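Long-range contact in flagellar hook associated protein type 3 FlgL (Legionella pneumophila subsp. pneumophila, PDB 5YTI), which probably serves as a structural component of the bacterial flagellum, as a hook-associated protein of the flagellin family: residues N181-I186 with S295-V300. Numbering follows the deposited sequence.
Sequences NVFMRI and SIFSTV
F183 meets both I296 and F297, and its backbone O accepts a hydrogen bond from I296 N. That bond is 3.1 Å from I296 N to F183 O. The donor lies nearly along the C=O axis, at a C=O...N angle of 177°. It joins the last turn of helix 179-184 to the first residue of helix 296-307.

The F183 side chain starts with CB, which sits 3.8 Å from F297 CE2 and touches CZ as well. CG comes next. It is anti to the carbonyl carbon (chi1 -62°), which sets it beside F297 CZ. CD1 then reaches I296 CD1 at 3.7 Å and also borders F297 CZ. V182 CG1 sits above one face of the ring, near its margin. The F183 and F297 rings are tilted by only 18° but are displaced from each other, with little overlap.

The chain of the selenomethionine M184 folds at chi2 and chi3, which brings SE and CE to F297 and S295. SE lies in the plane of the F297 ring, at the edge, 3.8 Å from CE2, a Met-aromatic contact. CE packs on S295 CB. Past the helix end, I186 CD1 meets I296 CG1 at 3.6 Å.

S295 is the N-cap of helix 296-307: its OG accepts from S298 N at 3.2 Å. F297 also packs on L122 and A125 of helix 104-125, while I186 touches helix 316-374. The contact is buried among the long helices of this flagellin-family protein. It joins the C-terminal end of helix 179-184 to the serine-capped N-terminus of helix 296-307.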
loop_
_atom_site.group_PDB
_atom_site.type_symbol
_atom_site.label_atom_id
_atom_site.label_comp_id
_atom_site.label_asym_id
_atom_site.label_seq_id
_atom_site.Cartn_x
_atom_site.Cartn_y
_atom_site.Cartn_z
ATOM N N ASN A 181 -1.880 9.639 1.901
ATOM C CA ASN A 181 -0.636 8.892 2.037
ATOM C C ASN A 181 -0.405 8.393 3.460
ATOM O O ASN A 181 -0.052 7.244 3.636
ATOM C CB ASN A 181 0.571 9.702 1.573
ATOM C CG ASN A 181 1.812 8.870 1.503
ATOM O OD1 ASN A 181 1.804 7.761 0.980
ATOM N ND2 ASN A 181 2.871 9.367 2.070
ATOM N N VAL A 182 -0.616 9.226 4.477
ATOM C CA VAL A 182 -0.224 8.831 5.833
ATOM C C VAL A 182 -1.160 7.814 6.478
ATOM O O VAL A 182 -0.700 6.846 7.044
ATOM C CB VAL A 182 -0.091 10.034 6.766
ATOM C CG1 VAL A 182 0.252 9.559 8.161
ATOM C CG2 VAL A 182 0.971 10.983 6.252
ATOM N N PHE A 183 -2.466 8.022 6.335
ATOM C CA PHE A 183 -3.455 7.254 7.072
ATOM C C PHE A 183 -4.346 6.310 6.278
ATOM O O PHE A 183 -4.821 5.340 6.838
ATOM C CB PHE A 183 -4.353 8.224 7.832
ATOM C CG PHE A 183 -3.623 9.054 8.848
ATOM C CD1 PHE A 183 -3.339 8.547 10.086
ATOM C CD2 PHE A 183 -3.244 10.350 8.558
ATOM C CE1 PHE A 183 -2.666 9.311 11.024
ATOM C CE2 PHE A 183 -2.573 11.127 9.486
ATOM C CZ PHE A 183 -2.284 10.610 10.725
HETATM N N MSE A 184 -4.599 6.573 5.000
HETATM C CA MSE A 184 -5.663 5.832 4.293
HETATM C C MSE A 184 -5.242 4.662 3.432
HETATM O O MSE A 184 -5.901 3.618 3.417
HETATM C CB MSE A 184 -6.524 6.741 3.433
HETATM C CG MSE A 184 -6.877 8.052 4.133
HETATM SE SE MSE A 184 -8.329 7.888 5.464
HETATM C CE MSE A 184 -9.555 6.878 4.302
ATOM N N ARG A 185 -4.177 4.798 2.668
ATOM C CA ARG A 185 -3.846 3.744 1.717
ATOM C C ARG A 185 -2.716 2.903 2.251
ATOM O O ARG A 185 -1.561 3.289 2.177
ATOM C CB ARG A 185 -3.452 4.347 0.384
ATOM C CG ARG A 185 -4.378 5.441 -0.102
ATOM C CD ARG A 185 -5.837 5.072 0.043
ATOM N NE ARG A 185 -6.664 6.059 -0.641
ATOM C CZ ARG A 185 -7.970 5.923 -0.824
ATOM N NH1 ARG A 185 -8.598 4.851 -0.354
ATOM N NH2 ARG A 185 -8.652 6.852 -1.478
ATOM N N ILE A 186 -3.076 1.759 2.817
ATOM C CA ILE A 186 -2.138 0.843 3.458
ATOM C C ILE A 186 -2.706 -0.494 3.126
ATOM O O ILE A 186 -3.896 -0.717 3.312
ATOM C CB ILE A 186 -2.147 0.999 4.970
ATOM C CG1 ILE A 186 -1.872 2.444 5.321
ATOM C CG2 ILE A 186 -1.132 0.084 5.608
ATOM C CD1 ILE A 186 -1.682 2.664 6.796
ATOM N N SER A 295 -7.756 2.054 5.295
ATOM C CA SER A 295 -7.283 2.999 6.350
ATOM C C SER A 295 -6.912 2.339 7.645
ATOM O O SER A 295 -7.439 1.298 7.981
ATOM C CB SER A 295 -8.335 4.089 6.664
ATOM O OG SER A 295 -9.590 3.576 7.117
ATOM N N ILE A 296 -5.998 2.939 8.381
ATOM C CA ILE A 296 -5.705 2.424 9.701
ATOM C C ILE A 296 -7.006 2.384 10.444
ATOM O O ILE A 296 -7.270 1.484 11.217
ATOM C CB ILE A 296 -4.816 3.351 10.512
ATOM C CG1 ILE A 296 -3.482 3.537 9.828
ATOM C CG2 ILE A 296 -4.565 2.777 11.889
ATOM C CD1 ILE A 296 -2.895 4.899 10.164
ATOM N N PHE A 297 -7.819 3.393 10.211
ATOM C CA PHE A 297 -9.055 3.532 10.935
ATOM C C PHE A 297 -9.931 2.296 10.847
ATOM O O PHE A 297 -10.288 1.744 11.881
ATOM C CB PHE A 297 -9.774 4.764 10.466
ATOM C CG PHE A 297 -8.890 5.968 10.434
ATOM C CD1 PHE A 297 -8.285 6.410 11.591
ATOM C CD2 PHE A 297 -8.641 6.640 9.242
ATOM C CE1 PHE A 297 -7.470 7.515 11.570
ATOM C CE2 PHE A 297 -7.828 7.750 9.217
ATOM C CZ PHE A 297 -7.236 8.188 10.382
ATOM N N SER A 298 -10.269 1.827 9.654
ATOM C CA SER A 298 -11.061 0.602 9.599
ATOM C C SER A 298 -10.286 -0.597 10.204
ATOM O O SER A 298 -10.910 -1.440 10.818
ATOM C CB SER A 298 -11.658 0.317 8.205
ATOM O OG SER A 298 -10.693 -0.196 7.337
ATOM N N THR A 299 -8.955 -0.647 10.105
ATOM C CA THR A 299 -8.176 -1.703 10.791
ATOM C C THR A 299 -8.518 -1.748 12.295
ATOM O O THR A 299 -8.745 -2.814 12.885
ATOM C CB THR A 299 -6.636 -1.552 10.635
ATOM O OG1 THR A 299 -6.213 -1.952 9.334
ATOM C CG2 THR A 299 -5.914 -2.439 11.625
ATOM N N VAL A 300 -8.555 -0.586 12.915
ATOM C CA VAL A 300 -8.900 -0.516 14.328
ATOM C C VAL A 300 -10.390 -0.789 14.599
ATOM O O VAL A 300 -10.716 -1.414 15.617
ATOM C CB VAL A 300 -8.515 0.831 14.948
ATOM C CG1 VAL A 300 -8.863 0.813 16.423
ATOM C CG2 VAL A 300 -7.028 1.119 14.761
#